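Local structure of elongation factor 1-gamma 1 (Saccharomyces cerevisiae, 1NHY) at residues A[42-47]-A[57-62]. The protein is a subunit of the eukaryotic elongation factor 1 complex in protein synthesis and probably plays a part in anchoring that complex to other cellular components. Sequence-based numbering, arbitrary orientation.
Sequences RDFPLK and GYKLTE
Asp43 and Phe44, where helix 37-43 gives way to loop, meet strand 59-61 in the thioredoxin-like N-terminal part of this glutathione S-transferase-like domain. The strand is an outermost one of the four-stranded mixed sheet. Asp43 offers its backbone: its O receives a weak hydrogen bond from Lys59 NZ at 3.4 Å. Lysine suits this place because its chain, extended beyond CG, spans the distance from strand to helix end, and its last methylenes run close to the same carbonyl oxygen, with Lys59 CD 3.4 Å from Asp43 O. The Asp43 carboxylate may add some attraction, but OD1 stays 4.5 Å from Lys59 NZ, too far for a salt bridge, while OD2 is hydrogen-bonded to Tyr7 OH. Phe44, the first residue to leave helical geometry, is buried, and a large apolar ring suits this site against strands 51-53 and 59-61. CG stands anti to the carbonyl carbon (chi1 -63°); the ring beyond it also touches Ala51 and Val53, and its CZ lies 4.2 Å from Lys59 CB. An alanine here would probably open a gap where the ring lay, leaving Thr61 CG2 and Lys59 CB without their aromatic neighbour. Threonine serves the ring with its methyl branch: obliquely to the ring plane, Thr61 CG2 comes to 3.5 Å from Phe44 CE1, the same ring atom that lies 3.5 Å from Leu60 O.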
ATOM      1  N   ARG A  42      19.109 -10.486 -14.919  1.00 85.32           N
ATOM      2  CA  ARG A  42      20.292 -11.064 -14.295  1.00 85.35           C
ATOM      3  C   ARG A  42      20.165 -11.131 -12.765  1.00 84.26           C
ATOM      4  O   ARG A  42      20.639 -12.075 -12.144  1.00 85.16           O
ATOM      5  CB  ARG A  42      21.547 -10.256 -14.683  1.00 88.11           C
ATOM      6  CG  ARG A  42      22.727 -10.444 -13.731  1.00 91.56           C
ATOM      7  CD  ARG A  42      23.977  -9.663 -14.137  1.00 94.97           C
ATOM      8  NE  ARG A  42      24.978  -9.713 -13.064  1.00 98.26           N
ATOM      9  CZ  ARG A  42      26.252  -9.336 -13.180  1.00 99.43           C
ATOM     10  NH1 ARG A  42      26.710  -8.871 -14.338  1.00100.28           N
ATOM     11  NH2 ARG A  42      27.071  -9.419 -12.134  1.00 99.19           N
ATOM     12  N   ASP A  43      19.514 -10.134 -12.164  1.00 82.07           N
ATOM     13  CA  ASP A  43      19.354 -10.074 -10.716  1.00 78.91           C
ATOM     14  C   ASP A  43      18.116 -10.792 -10.220  1.00 77.52           C
ATOM     15  O   ASP A  43      18.102 -11.316  -9.106  1.00 77.64           O
ATOM     16  CB  ASP A  43      19.301  -8.618 -10.256  1.00 78.88           C
ATOM     17  CG  ASP A  43      20.567  -7.864 -10.576  1.00 79.52           C
ATOM     18  OD1 ASP A  43      21.462  -8.468 -11.190  1.00 80.99           O
ATOM     19  OD2 ASP A  43      20.672  -6.673 -10.218  1.00 78.58           O
ATOM     20  N   PHE A  44      17.073 -10.813 -11.041  1.00 74.91           N
ATOM     21  CA  PHE A  44      15.832 -11.461 -10.646  1.00 74.14           C
ATOM     22  C   PHE A  44      15.226 -12.264 -11.776  1.00 74.14           C
ATOM     23  O   PHE A  44      14.213 -11.884 -12.353  1.00 74.04           O
ATOM     24  CB  PHE A  44      14.836 -10.413 -10.143  1.00 72.97           C
ATOM     25  CG  PHE A  44      15.301  -9.687  -8.920  1.00 70.80           C
ATOM     26  CD1 PHE A  44      14.875 -10.080  -7.661  1.00 70.94           C
ATOM     27  CD2 PHE A  44      16.226  -8.652  -9.024  1.00 70.87           C
ATOM     28  CE1 PHE A  44      15.360  -9.451  -6.521  1.00 71.24           C
ATOM     29  CE2 PHE A  44      16.719  -8.020  -7.895  1.00 69.82           C
ATOM     30  CZ  PHE A  44      16.291  -8.420  -6.641  1.00 71.20           C
ATOM     31  N   PRO A  45      15.851 -13.397 -12.110  1.00 74.15           N
ATOM     32  CA  PRO A  45      15.383 -14.281 -13.179  1.00 73.64           C
ATOM     33  C   PRO A  45      13.877 -14.534 -13.149  1.00 72.92           C
ATOM     34  O   PRO A  45      13.288 -14.917 -14.153  1.00 73.14           O
ATOM     35  CB  PRO A  45      16.203 -15.546 -12.947  1.00 73.91           C
ATOM     36  CG  PRO A  45      17.537 -14.970 -12.519  1.00 73.45           C
ATOM     37  CD  PRO A  45      17.108 -13.902 -11.521  1.00 73.32           C
ATOM     38  N   LEU A  46      13.248 -14.324 -12.001  1.00 71.59           N
ATOM     39  CA  LEU A  46      11.810 -14.517 -11.914  1.00 71.27           C
ATOM     40  C   LEU A  46      11.109 -13.251 -12.401  1.00 70.88           C
ATOM     41  O   LEU A  46       9.876 -13.163 -12.377  1.00 68.74           O
ATOM     42  CB  LEU A  46      11.403 -14.779 -10.478  1.00 73.11           C
ATOM     43  CG  LEU A  46      12.182 -15.884  -9.776  1.00 74.37           C
ATOM     44  CD1 LEU A  46      11.928 -15.799  -8.262  1.00 75.78           C
ATOM     45  CD2 LEU A  46      11.767 -17.233 -10.337  1.00 75.41           C
ATOM     46  N   LYS A  47      11.914 -12.273 -12.825  1.00 71.02           N
ATOM     47  CA  LYS A  47      11.420 -10.986 -13.326  1.00 72.25           C
ATOM     48  C   LYS A  47      10.160 -10.499 -12.593  1.00 73.34           C
ATOM     49  O   LYS A  47       9.186 -10.090 -13.228  1.00 74.39           O
ATOM     50  CB  LYS A  47      11.121 -11.083 -14.824  1.00 71.71           C
ATOM     51  CG  LYS A  47      12.308 -11.460 -15.676  1.00 72.35           C
ATOM     52  CD  LYS A  47      11.919 -11.556 -17.141  1.00 73.64           C
ATOM     53  CE  LYS A  47      13.138 -11.904 -17.988  1.00 76.34           C
ATOM     54  NZ  LYS A  47      12.925 -11.761 -19.471  1.00 78.24           N
ATOM     55  N   GLY A  57      25.725  -8.109  -2.974  1.00 72.87           N
ATOM     56  CA  GLY A  57      24.812  -8.935  -3.742  1.00 69.46           C
ATOM     57  C   GLY A  57      23.581  -9.459  -3.016  1.00 67.72           C
ATOM     58  O   GLY A  57      23.045 -10.506  -3.373  1.00 65.85           O
ATOM     59  N   TYR A  58      23.126  -8.738  -1.996  1.00 66.62           N
ATOM     60  CA  TYR A  58      21.947  -9.156  -1.252  1.00 65.51           C
ATOM     61  C   TYR A  58      20.718  -8.960  -2.114  1.00 64.68           C
ATOM     62  O   TYR A  58      20.557  -7.913  -2.747  1.00 66.00           O
ATOM     63  CB  TYR A  58      21.796  -8.316   0.011  1.00 66.63           C
ATOM     64  CG  TYR A  58      20.529  -8.601   0.781  1.00 66.67           C
ATOM     65  CD1 TYR A  58      20.286  -9.861   1.297  1.00 66.83           C
ATOM     66  CD2 TYR A  58      19.593  -7.597   1.028  1.00 67.44           C
ATOM     67  CE1 TYR A  58      19.154 -10.126   2.047  1.00 67.65           C
ATOM     68  CE2 TYR A  58      18.449  -7.850   1.779  1.00 67.71           C
ATOM     69  CZ  TYR A  58      18.243  -9.123   2.289  1.00 68.21           C
ATOM     70  OH  TYR A  58      17.139  -9.401   3.056  1.00 69.23           O
ATOM     71  N   LYS A  59      19.845  -9.952  -2.146  1.00 63.06           N
ATOM     72  CA  LYS A  59      18.637  -9.802  -2.937  1.00 61.53           C
ATOM     73  C   LYS A  59      17.429  -9.998  -2.047  1.00 60.51           C
ATOM     74  O   LYS A  59      17.490 -10.681  -1.029  1.00 61.72           O
ATOM     75  CB  LYS A  59      18.662 -10.766  -4.129  1.00 61.10           C
ATOM     76  CG  LYS A  59      19.740 -10.361  -5.135  1.00 62.47           C
ATOM     77  CD  LYS A  59      19.946 -11.369  -6.238  1.00 64.19           C
ATOM     78  CE  LYS A  59      21.072 -10.899  -7.153  1.00 65.13           C
ATOM     79  NZ  LYS A  59      21.357 -11.856  -8.270  1.00 65.91           N
ATOM     80  N   LEU A  60      16.330  -9.366  -2.420  1.00 59.08           N
ATOM     81  CA  LEU A  60      15.132  -9.446  -1.617  1.00 57.00           C
ATOM     82  C   LEU A  60      13.947  -9.070  -2.494  1.00 56.82           C
ATOM     83  O   LEU A  60      14.082  -8.272  -3.428  1.00 55.42           O
ATOM     84  CB  LEU A  60      15.269  -8.475  -0.433  1.00 55.94           C
ATOM     85  CG  LEU A  60      14.021  -8.250   0.414  1.00 56.19           C
ATOM     86  CD1 LEU A  60      13.581  -9.587   0.977  1.00 56.11           C
ATOM     87  CD2 LEU A  60      14.284  -7.234   1.521  1.00 55.15           C
ATOM     88  N   THR A  61      12.801  -9.668  -2.189  1.00 56.01           N
ATOM     89  CA  THR A  61      11.565  -9.431  -2.914  1.00 55.11           C
ATOM     90  C   THR A  61      10.383  -9.405  -1.949  1.00 56.22           C
ATOM     91  O   THR A  61      10.542  -9.556  -0.735  1.00 55.71           O
ATOM     92  CB  THR A  61      11.309 -10.522  -3.954  1.00 54.38           C
ATOM     93  OG1 THR A  61      11.342 -11.803  -3.319  1.00 53.97           O
ATOM     94  CG2 THR A  61      12.365 -10.469  -5.045  1.00 52.93           C
ATOM     95  N   GLU A  62       9.190  -9.247  -2.513  1.00 57.29           N
ATOM     96  CA  GLU A  62       7.954  -9.139  -1.741  1.00 57.16           C
ATOM     97  C   GLU A  62       7.967  -7.755  -1.119  1.00 56.94           C
ATOM     98  O   GLU A  62       8.863  -7.405  -0.348  1.00 55.04           O
ATOM     99  CB  GLU A  62       7.861 -10.210  -0.664  1.00 56.70           C
ATOM    100  CG  GLU A  62       7.971 -11.635  -1.186  1.00 60.91           C
ATOM    101  CD  GLU A  62       7.030 -11.962  -2.348  1.00 63.13           C
ATOM    102  OE1 GLU A  62       5.805 -11.715  -2.221  1.00 62.66           O
ATOM    103  OE2 GLU A  62       7.530 -12.484  -3.379  1.00 63.17           O
TER